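Local coordinates for phytochromobilin synthase (Solanum lycopersicum, PDB 6KME), which binds biliverdin IX alpha and, as a ferredoxin-dependent bilin reductase, probably reduces it to phytochromobilin, the chromophore of plant phytochromes, at residues A[102-107]-A[226-231]; A[232-237]-A[276-281]; A[240-245]-A[256-261]. The protein carries 1 engineered substitution. All blocks are in the same frame, centred on the assembly; numbering follows the deposited sequence.

Contact 1 (A[102-107]-A[226-231]); sequences AFPKPE and EAQHRY
Q228 reaches from its helix to the end of a sheet strand and grips the backbone of P104. Its NE2 donates a hydrogen bond to P104 O over 2.8 Å. The bond is fairly straight, with 160° at the hydrogen. The acceptor lies close to the amide plane of Q228, while the donor is tilted a little from the carbonyl plane of P104. P104 O sits where the strand gives way to a loop.

The other end of the same amide faces F103. Q228 OE1 lies 3.5 Å from F103 CB and approaches the ring obliquely. The amide and ring planes are 37° apart. OE1 is also hydrogen-bonded to R82 NH2 on the adjoining strand 81-91. Both ends of this buried amide therefore have a partner, which should fix which way round it sits. The long reach comes from the torsions of Q228. CG is anti to the backbone N (chi1 -176°), and the chain beyond it is extended.

One helical turn further on, Y231 meets the F103 ring at CE1. Y231 CE2 touches this atom at 3.9 Å, and the two side chains cross at about a right angle. I112 of strand 112-119 packs against both. L232 also leans on the F103 ring. The polar end of Y231 points on to N131 OD1, to which its OH is hydrogen-bonded. The same OH is hydrogen-bonded to NH1 of R235, a residue of the bilin pocket.

The short axes of strand 102-104 and helix 226-231 run 10.4 Å apart, closer to antiparallel than to crossed. This is a helix packed on a face of the central antiparallel sheet, as in the alpha/beta/alpha sandwich of the ferredoxin-dependent bilin reductases.

Contact 2 (A[232-237]-A[276-281]); sequences LTWRSE and DYFPEY. With BLA (biliverdine IX alpha), chain B.
An aromatic cluster of W234, F278 and Y281 ties helix 218-238 to the turn after helix 274-277, next to the biliverdin pocket. W234 and F278 form a T-shaped pair. The edge of the six-membered ring of W234 points at the face of F278, with centroids 5.4 Å apart and planes at 69°. W234 CE3 stands over the centre of that face. Y277 CB lies over the rim of the opposite face. F278 CZ also reaches back to W234 CB, at 3.8 Å.

Y281 comes to the outer edge of the indole. Its OH is 3.3 Å from W234 CH2, near the indole plane, and is hydrogen-bonded to R292 O. T233 adds a smaller apolar contact, with CG2 3.9 Å from Y277 CD2.

CG of W234 is anti to the backbone N (chi1 167°). This torsion swings the indole so that its six-membered ring meets F278 and Y281, while NE1 comes within 3.7 Å of BLA OB. F174 stacks on the ring. With an alanine here, the face of F278 and the hydroxyl end of Y281 would probably lose their aromatic partner, and a gap would open beside the bilin.

R235, the next residue, also lines the pocket. BLA CMB sits over one face of its guanidinium, toward the rim, 3.4 Å from NH2. That NH2 makes a salt bridge to D239 and a hydrogen bond to N116 OD1. F278 and Y281 thus form an aromatic cluster that backs W234, its one member lining the biliverdin pocket.

Contact 3 (A[240-245]-A[256-261]); sequences PGHGVL and DVITKF. With BLA (biliverdine IX alpha), chain B.
The start of helix 242-249 approaches helix 251-262 closest at H242 and I258, whose CA atoms are 7.7 Å apart. I258 carries most of the contact. Its CD1 rides over one face of the H242 imidazole in a CH-pi contact, 3.6 Å from the ring centroid and 24° off the normal. It is offset toward the rim, and H242 ND1 is the nearest ring atom at 3.4 Å. The other branch of I258 also takes part, with CG2 3.7 Å from H242 NE2.

The torsions of I258 explain this double grip. CG1 is anti to the carbonyl carbon (chi1 -72°), and the chain stays extended to CD1. CG1 and CG2 thus both come up to the ring. The imidazole is also held from its far end. H242 NE2 is hydrogen-bonded to R235 O on helix 218-238. With one edge tied and one face packed, the ring is probably held against turning.

L245, one turn later, adds its CD1 at 3.9 Å from I258 CG1. Its other methyl, CD2, meets the vinyl carbon BLA CBC. The segment 240-245 therefore has the bilin on one side and I258 on another. P240 CG lies 3.3 Å from BLA NA, and V244 CG2 touches BLA CMD. G241 CA packs 3.4 Å from BLA C4C. A CB at G241 would clash with BLA C3C of the terminal lactam ring.

F263 packs against both H242 and I258. V257 rests on Y59 and L62 of strand 51-63, and L245 on L87 and I89 of strand 81-91. Thus the helix pair is laid on the central sheet, with the bilin beside its first helix.

How the contacts relate
All three contacts are buried. Contacts 1 and 2 share helix 218-238. Contact 1 uses its middle to meet the sheet, and contact 2 uses its end to meet the turn after helix 274-277. Contact 3 is nested inside the chain loop that contact 2 closes. The chemistry changes. Contact 1 rests on a side-chain to backbone hydrogen bond, contact 2 on aromatic rings, and contact 3 on aliphatic packing over an imidazole. A probable hydrogen bond between H229 ND1 and Y277 OH joins contacts 1 and 2. The backbone-to-imidazole link between helices 218-238 and 242-249 joins contacts 2 and 3. Segments 232-237 and 240-245 both line the biliverdin pocket, whereas contact 1 anchors helix to sheet.

Contact 1 (A[102-107]-A[226-231])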
# COMPACT_ATOMS: atom_id res chain seq x y z
N ALA A 102 -4.13 -5.40 1.23
CA ALA A 102 -4.79 -6.60 0.73
C ALA A 102 -4.19 -6.94 -0.63
O ALA A 102 -4.27 -6.13 -1.56
CB ALA A 102 -6.30 -6.40 0.63
N PHE A 103 -3.56 -8.11 -0.72
CA PHE A 103 -2.96 -8.61 -1.94
C PHE A 103 -3.85 -9.69 -2.53
O PHE A 103 -4.10 -10.70 -1.85
CB PHE A 103 -1.57 -9.18 -1.68
CG PHE A 103 -0.58 -8.18 -1.10
CD1 PHE A 103 -0.48 -6.90 -1.61
CD2 PHE A 103 0.27 -8.55 -0.06
CE1 PHE A 103 0.44 -5.99 -1.09
CE2 PHE A 103 1.19 -7.65 0.47
CZ PHE A 103 1.27 -6.37 -0.04
N PRO A 104 -4.32 -9.56 -3.77
CA PRO A 104 -5.17 -10.60 -4.36
C PRO A 104 -4.36 -11.79 -4.87
O PRO A 104 -3.16 -11.69 -5.15
CB PRO A 104 -5.87 -9.87 -5.52
CG PRO A 104 -4.91 -8.78 -5.91
CD PRO A 104 -4.15 -8.39 -4.66
N LYS A 105 -5.04 -12.93 -4.98
CA LYS A 105 -4.47 -14.04 -5.70
C LYS A 105 -4.37 -13.66 -7.18
O LYS A 105 -5.18 -12.88 -7.68
CB LYS A 105 -5.32 -15.31 -5.52
CG LYS A 105 -5.27 -15.85 -4.09
CD LYS A 105 -6.15 -17.07 -3.89
CE LYS A 105 -6.19 -17.46 -2.41
NZ LYS A 105 -7.13 -18.58 -2.15
N PRO A 106 -3.36 -14.16 -7.89
CA PRO A 106 -3.14 -13.72 -9.27
C PRO A 106 -4.29 -14.02 -10.22
O PRO A 106 -4.37 -13.40 -11.29
CB PRO A 106 -1.87 -14.48 -9.69
CG PRO A 106 -1.17 -14.76 -8.39
CD PRO A 106 -2.26 -15.02 -7.40
N GLU A 107 -5.19 -14.93 -9.87
CA GLU A 107 -6.37 -15.18 -10.69
C GLU A 107 -7.37 -14.01 -10.67
O GLU A 107 -8.21 -13.91 -11.56
CB GLU A 107 -7.07 -16.46 -10.24
CG GLU A 107 -6.30 -17.75 -10.55
CD GLU A 107 -5.12 -18.00 -9.62
OE1 GLU A 107 -5.04 -17.36 -8.54
OE2 GLU A 107 -4.27 -18.85 -9.97
N GLU A 226 3.24 -11.49 -12.41
CA GLU A 226 4.42 -10.66 -12.59
C GLU A 226 4.15 -9.22 -12.17
O GLU A 226 4.99 -8.59 -11.51
CB GLU A 226 4.90 -10.72 -14.04
CG GLU A 226 5.88 -9.62 -14.41
CD GLU A 226 7.05 -10.10 -15.25
OE1 GLU A 226 7.33 -11.32 -15.25
OE2 GLU A 226 7.70 -9.26 -15.91
N ALA A 227 2.98 -8.69 -12.51
CA ALA A 227 2.62 -7.33 -12.10
C ALA A 227 2.63 -7.19 -10.58
O ALA A 227 3.14 -6.19 -10.05
CB ALA A 227 1.26 -6.94 -12.68
N GLN A 228 2.08 -8.18 -9.87
CA GLN A 228 2.13 -8.14 -8.41
C GLN A 228 3.56 -8.29 -7.89
O GLN A 228 3.96 -7.59 -6.96
CB GLN A 228 1.24 -9.24 -7.80
CG GLN A 228 1.20 -9.16 -6.27
CD GLN A 228 0.20 -10.10 -5.59
OE1 GLN A 228 0.34 -10.40 -4.40
NE2 GLN A 228 -0.83 -10.54 -6.32
N HIS A 229 4.35 -9.21 -8.48
CA HIS A 229 5.72 -9.40 -8.03
C HIS A 229 6.55 -8.13 -8.22
O HIS A 229 7.32 -7.75 -7.33
CB HIS A 229 6.37 -10.57 -8.77
CG HIS A 229 7.77 -10.86 -8.31
ND1 HIS A 229 8.88 -10.61 -9.09
CD2 HIS A 229 8.24 -11.34 -7.13
CE1 HIS A 229 9.97 -10.94 -8.42
NE2 HIS A 229 9.61 -11.38 -7.23
N ARG A 230 6.38 -7.46 -9.36
CA ARG A 230 7.06 -6.19 -9.60
C ARG A 230 6.70 -5.15 -8.54
O ARG A 230 7.57 -4.43 -8.04
CB ARG A 230 6.72 -5.69 -11.01
CG ARG A 230 7.35 -4.32 -11.39
CD ARG A 230 6.96 -3.95 -12.84
NE ARG A 230 7.27 -2.56 -13.16
CZ ARG A 230 6.42 -1.54 -13.01
NH1 ARG A 230 5.19 -1.76 -12.56
NH2 ARG A 230 6.80 -0.30 -13.33
N TYR A 231 5.41 -5.07 -8.19
CA TYR A 231 4.95 -4.15 -7.16
C TYR A 231 5.57 -4.47 -5.80
O TYR A 231 6.05 -3.58 -5.10
CB TYR A 231 3.42 -4.20 -7.09
CG TYR A 231 2.77 -3.50 -5.91
CD1 TYR A 231 2.24 -2.22 -6.06
CD2 TYR A 231 2.63 -4.13 -4.67
CE1 TYR A 231 1.62 -1.57 -5.01
CE2 TYR A 231 2.02 -3.49 -3.61
CZ TYR A 231 1.50 -2.21 -3.78
OH TYR A 231 0.88 -1.56 -2.74

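Contact 2 (A[232-237]-A[276-281])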
# COMPACT_ATOMS: atom_id res chain seq x y z
N LEU A 232 5.56 -5.75 -5.40
CA LEU A 232 6.17 -6.15 -4.14
C LEU A 232 7.67 -5.87 -4.15
O LEU A 232 8.26 -5.50 -3.13
CB LEU A 232 5.94 -7.64 -3.86
CG LEU A 232 4.49 -8.09 -3.77
CD1 LEU A 232 4.39 -9.63 -3.71
CD2 LEU A 232 3.83 -7.44 -2.55
N THR A 233 8.30 -6.07 -5.30
CA THR A 233 9.74 -5.86 -5.39
C THR A 233 10.08 -4.39 -5.22
O THR A 233 11.02 -4.04 -4.48
CB THR A 233 10.25 -6.38 -6.73
OG1 THR A 233 10.08 -7.80 -6.80
CG2 THR A 233 11.73 -6.05 -6.89
N TRP A 234 9.33 -3.50 -5.88
CA TRP A 234 9.54 -2.07 -5.70
C TRP A 234 9.41 -1.68 -4.23
O TRP A 234 10.32 -1.07 -3.65
CB TRP A 234 8.56 -1.26 -6.55
CG TRP A 234 8.53 0.18 -6.14
CD1 TRP A 234 7.62 0.80 -5.33
CD2 TRP A 234 9.51 1.18 -6.47
NE1 TRP A 234 7.96 2.13 -5.16
CE2 TRP A 234 9.11 2.39 -5.85
CE3 TRP A 234 10.68 1.18 -7.26
CZ2 TRP A 234 9.84 3.58 -5.98
CZ3 TRP A 234 11.40 2.37 -7.39
CH2 TRP A 234 10.98 3.55 -6.75
N ARG A 235 8.29 -2.04 -3.60
CA ARG A 235 8.02 -1.60 -2.24
C ARG A 235 8.99 -2.23 -1.25
O ARG A 235 9.44 -1.56 -0.31
CB ARG A 235 6.56 -1.91 -1.86
CG ARG A 235 5.55 -1.06 -2.63
CD ARG A 235 4.16 -1.06 -1.98
NE ARG A 235 4.20 -0.39 -0.68
CZ ARG A 235 3.21 -0.42 0.20
NH1 ARG A 235 2.08 -1.08 -0.08
NH2 ARG A 235 3.34 0.21 1.36
N SER A 236 9.36 -3.50 -1.44
CA SER A 236 10.27 -4.08 -0.46
C SER A 236 11.65 -3.43 -0.53
O SER A 236 12.37 -3.43 0.47
CB SER A 236 10.37 -5.60 -0.62
OG SER A 236 11.08 -5.94 -1.78
N GLU A 237 12.01 -2.83 -1.67
CA GLU A 237 13.29 -2.13 -1.79
C GLU A 237 13.23 -0.67 -1.35
O GLU A 237 14.18 -0.18 -0.73
CB GLU A 237 13.80 -2.22 -3.24
CG GLU A 237 15.22 -1.65 -3.46
CD GLU A 237 16.33 -2.55 -2.93
OE1 GLU A 237 16.18 -3.79 -2.99
OE2 GLU A 237 17.36 -2.03 -2.46
N ASP A 276 16.36 -6.00 -12.22
CA ASP A 276 15.74 -6.49 -13.45
C ASP A 276 14.55 -5.62 -13.85
O ASP A 276 14.35 -5.34 -15.04
CB ASP A 276 15.30 -7.94 -13.29
CG ASP A 276 16.45 -8.92 -13.24
OD1 ASP A 276 17.53 -8.62 -13.81
OD2 ASP A 276 16.28 -9.99 -12.62
N TYR A 277 13.76 -5.18 -12.88
CA TYR A 277 12.58 -4.37 -13.18
C TYR A 277 12.93 -2.90 -13.37
O TYR A 277 12.31 -2.21 -14.18
CB TYR A 277 11.54 -4.47 -12.06
CG TYR A 277 10.84 -5.81 -11.90
CD1 TYR A 277 9.99 -6.29 -12.89
CD2 TYR A 277 11.01 -6.56 -10.74
CE1 TYR A 277 9.35 -7.52 -12.75
CE2 TYR A 277 10.36 -7.79 -10.59
CZ TYR A 277 9.53 -8.25 -11.59
OH TYR A 277 8.88 -9.46 -11.45
N PHE A 278 13.90 -2.40 -12.61
CA PHE A 278 14.22 -0.97 -12.58
C PHE A 278 15.72 -0.77 -12.81
O PHE A 278 16.47 -0.38 -11.91
CB PHE A 278 13.75 -0.36 -11.25
CG PHE A 278 12.33 -0.78 -10.87
CD1 PHE A 278 11.23 -0.24 -11.52
CD2 PHE A 278 12.12 -1.73 -9.88
CE1 PHE A 278 9.93 -0.64 -11.19
CE2 PHE A 278 10.83 -2.15 -9.54
CZ PHE A 278 9.73 -1.61 -10.20
N PRO A 279 16.19 -1.02 -14.04
CA PRO A 279 17.64 -0.95 -14.32
C PRO A 279 18.23 0.44 -14.19
O PRO A 279 19.46 0.56 -14.19
CB PRO A 279 17.75 -1.45 -15.76
CG PRO A 279 16.41 -1.12 -16.36
CD PRO A 279 15.43 -1.40 -15.25
N GLU A 280 17.39 1.49 -14.12
CA GLU A 280 17.88 2.85 -13.91
C GLU A 280 18.63 2.98 -12.59
O GLU A 280 19.50 3.86 -12.45
CB GLU A 280 16.71 3.85 -13.94
CG GLU A 280 16.03 3.99 -15.29
CD GLU A 280 15.05 2.85 -15.58
OE1 GLU A 280 14.75 2.07 -14.65
OE2 GLU A 280 14.59 2.75 -16.74
N TYR A 281 18.30 2.13 -11.62
CA TYR A 281 18.90 2.13 -10.29
C TYR A 281 20.21 1.35 -10.20
O TYR A 281 20.78 1.27 -9.11
CB TYR A 281 17.91 1.56 -9.26
CG TYR A 281 16.79 2.50 -8.90
CD1 TYR A 281 15.66 2.60 -9.71
CD2 TYR A 281 16.86 3.31 -7.76
CE1 TYR A 281 14.62 3.47 -9.39
CE2 TYR A 281 15.82 4.19 -7.45
CZ TYR A 281 14.70 4.26 -8.27
OH TYR A 281 13.66 5.11 -7.96
CHA BLA B . 6.93 9.42 3.74
NA BLA B . 5.58 7.59 2.49
C1A BLA B . 6.23 8.84 2.52
C2A BLA B . 6.12 9.42 1.18
C3A BLA B . 5.37 8.47 0.36
C4A BLA B . 5.06 7.34 1.19
CMA BLA B . 4.96 8.58 -1.11
CAA BLA B . 6.74 10.79 0.81
CBA BLA B . 8.21 10.61 0.54
CGA BLA B . 8.46 10.28 -0.98
O1A BLA B . 7.94 11.09 -1.69
O2A BLA B . 9.11 9.29 -1.14
CHB BLA B . 4.27 6.07 0.83
NB BLA B . 5.05 5.48 -1.39
C1B BLA B . 4.34 5.16 -0.21
C2B BLA B . 3.43 3.95 -0.70
C3B BLA B . 3.86 3.50 -1.94
C4B BLA B . 4.96 4.47 -2.39
CMB BLA B . 2.47 3.28 0.28
OB BLA B . 5.70 4.46 -3.37
CAB BLA B . 3.53 2.45 -2.97
CBB BLA B . 4.03 2.01 -4.15
NC BLA B . 5.61 5.00 6.35
C1C BLA B . 4.89 3.78 6.28
C2C BLA B . 5.32 2.99 7.53
C3C BLA B . 6.24 3.77 8.22
C4C BLA B . 6.45 5.11 7.47
CMC BLA B . 4.72 1.60 7.75
OC BLA B . 4.14 3.62 5.34
CAC BLA B . 6.92 3.40 9.49
CBC BLA B . 7.35 2.22 10.00
CHD BLA B . 7.21 6.24 7.64
ND BLA B . 6.82 7.59 5.46
C1D BLA B . 7.36 7.39 6.66
C2D BLA B . 8.25 8.55 7.09
C3D BLA B . 8.22 9.47 6.07
C4D BLA B . 7.29 8.89 4.96
CMD BLA B . 8.96 8.51 8.43
CAD BLA B . 8.89 10.84 5.88
CBD BLA B . 10.39 10.75 5.64
CGD BLA B . 10.81 10.14 4.23
O1D BLA B . 11.65 9.26 4.36
O2D BLA B . 10.24 10.65 3.28

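Contact 3 (A[240-245]-A[256-261])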
# COMPACT_ATOMS: atom_id res chain seq x y z
N PRO A 240 9.17 4.16 1.93
CA PRO A 240 9.80 5.11 2.87
C PRO A 240 9.85 4.62 4.32
O PRO A 240 10.72 5.08 5.07
CB PRO A 240 8.94 6.37 2.72
CG PRO A 240 8.43 6.29 1.31
CD PRO A 240 8.12 4.81 1.13
N GLY A 241 8.99 3.70 4.74
CA GLY A 241 9.00 3.32 6.15
C GLY A 241 10.18 2.46 6.59
O GLY A 241 10.34 2.24 7.79
N HIS A 242 11.00 1.98 5.66
CA HIS A 242 12.01 0.99 6.01
C HIS A 242 13.04 1.55 6.99
O HIS A 242 13.53 0.81 7.86
CB HIS A 242 12.68 0.47 4.73
CG HIS A 242 11.74 -0.28 3.84
ND1 HIS A 242 10.49 -0.68 4.26
CD2 HIS A 242 11.86 -0.70 2.56
CE1 HIS A 242 9.88 -1.31 3.27
NE2 HIS A 242 10.69 -1.34 2.23
N GLY A 243 13.36 2.84 6.88
CA GLY A 243 14.31 3.44 7.81
C GLY A 243 13.80 3.44 9.24
O GLY A 243 14.56 3.19 10.18
N VAL A 244 12.51 3.70 9.42
CA VAL A 244 11.95 3.67 10.77
C VAL A 244 11.99 2.25 11.33
O VAL A 244 12.35 2.04 12.49
CB VAL A 244 10.52 4.24 10.77
CG1 VAL A 244 9.88 4.03 12.13
CG2 VAL A 244 10.52 5.74 10.43
N LEU A 245 11.59 1.26 10.52
CA LEU A 245 11.66 -0.13 10.96
C LEU A 245 13.08 -0.52 11.36
O LEU A 245 13.29 -1.17 12.39
CB LEU A 245 11.15 -1.06 9.86
CG LEU A 245 9.66 -0.93 9.51
CD1 LEU A 245 9.27 -1.89 8.36
CD2 LEU A 245 8.81 -1.20 10.74
N ASP A 256 13.87 -8.86 7.33
CA ASP A 256 13.04 -10.06 7.40
C ASP A 256 11.55 -9.70 7.40
O ASP A 256 10.78 -10.26 6.62
CB ASP A 256 13.42 -10.86 8.64
CG ASP A 256 12.70 -12.18 8.73
OD1 ASP A 256 13.19 -13.17 8.15
OD2 ASP A 256 11.63 -12.22 9.37
N VAL A 257 11.14 -8.76 8.25
CA VAL A 257 9.73 -8.35 8.30
C VAL A 257 9.30 -7.77 6.95
O VAL A 257 8.17 -7.99 6.50
CB VAL A 257 9.51 -7.33 9.43
CG1 VAL A 257 8.11 -6.69 9.30
CG2 VAL A 257 9.66 -7.99 10.80
N ILE A 258 10.18 -7.01 6.30
CA ILE A 258 9.81 -6.35 5.05
C ILE A 258 9.58 -7.36 3.94
O ILE A 258 8.56 -7.32 3.24
CB ILE A 258 10.90 -5.32 4.68
CG1 ILE A 258 10.82 -4.12 5.63
CG2 ILE A 258 10.77 -4.91 3.22
CD1 ILE A 258 12.10 -3.26 5.69
N THR A 259 10.53 -8.29 3.75
CA THR A 259 10.47 -9.19 2.61
C THR A 259 9.61 -10.43 2.85
O THR A 259 9.09 -11.01 1.88
CB THR A 259 11.87 -9.65 2.23
OG1 THR A 259 12.48 -10.28 3.36
CG2 THR A 259 12.72 -8.45 1.79
N LYS A 260 9.46 -10.87 4.10
CA LYS A 260 8.71 -12.09 4.38
C LYS A 260 7.32 -11.83 4.95
O LYS A 260 6.49 -12.75 4.95
CB LYS A 260 9.50 -12.99 5.35
CG LYS A 260 10.84 -13.44 4.79
CD LYS A 260 11.35 -14.66 5.53
CE LYS A 260 12.82 -14.93 5.21
NZ LYS A 260 13.72 -13.96 5.89
N PHE A 261 7.04 -10.62 5.43
CA PHE A 261 5.71 -10.31 5.96
C PHE A 261 5.05 -9.19 5.17
O PHE A 261 4.05 -9.44 4.48
CB PHE A 261 5.78 -9.99 7.46
CG PHE A 261 4.44 -9.65 8.05
CD1 PHE A 261 3.54 -10.66 8.38
CD2 PHE A 261 4.05 -8.32 8.23
CE1 PHE A 261 2.30 -10.36 8.91
CE2 PHE A 261 2.82 -8.01 8.77
CZ PHE A 261 1.93 -9.03 9.11
CHA BLA B . 6.93 9.42 3.74
NA BLA B . 5.58 7.59 2.49
C1A BLA B . 6.23 8.84 2.52
C2A BLA B . 6.12 9.42 1.18
C3A BLA B . 5.37 8.47 0.36
C4A BLA B . 5.06 7.34 1.19
CMA BLA B . 4.96 8.58 -1.11
CAA BLA B . 6.74 10.79 0.81
CBA BLA B . 8.21 10.61 0.54
CGA BLA B . 8.46 10.28 -0.98
O1A BLA B . 7.94 11.09 -1.69
O2A BLA B . 9.11 9.29 -1.14
CHB BLA B . 4.27 6.07 0.83
NB BLA B . 5.05 5.48 -1.39
C1B BLA B . 4.34 5.16 -0.21
C2B BLA B . 3.43 3.95 -0.70
C3B BLA B . 3.86 3.50 -1.94
C4B BLA B . 4.96 4.47 -2.39
CMB BLA B . 2.47 3.28 0.28
OB BLA B . 5.70 4.46 -3.37
CAB BLA B . 3.53 2.45 -2.97
CBB BLA B . 4.03 2.01 -4.15
NC BLA B . 5.61 5.00 6.35
C1C BLA B . 4.89 3.78 6.28
C2C BLA B . 5.32 2.99 7.53
C3C BLA B . 6.24 3.77 8.22
C4C BLA B . 6.45 5.11 7.47
CMC BLA B . 4.72 1.60 7.75
OC BLA B . 4.14 3.62 5.34
CAC BLA B . 6.92 3.40 9.49
CBC BLA B . 7.35 2.22 10.00
CHD BLA B . 7.21 6.24 7.64
ND BLA B . 6.82 7.59 5.46
C1D BLA B . 7.36 7.39 6.66
C2D BLA B . 8.25 8.55 7.09
C3D BLA B . 8.22 9.47 6.07
C4D BLA B . 7.29 8.89 4.96
CMD BLA B . 8.96 8.51 8.43
CAD BLA B . 8.89 10.84 5.88
CBD BLA B . 10.39 10.75 5.64
CGD BLA B . 10.81 10.14 4.23
O1D BLA B . 11.65 9.26 4.36
O2D BLA B . 10.24 10.65 3.28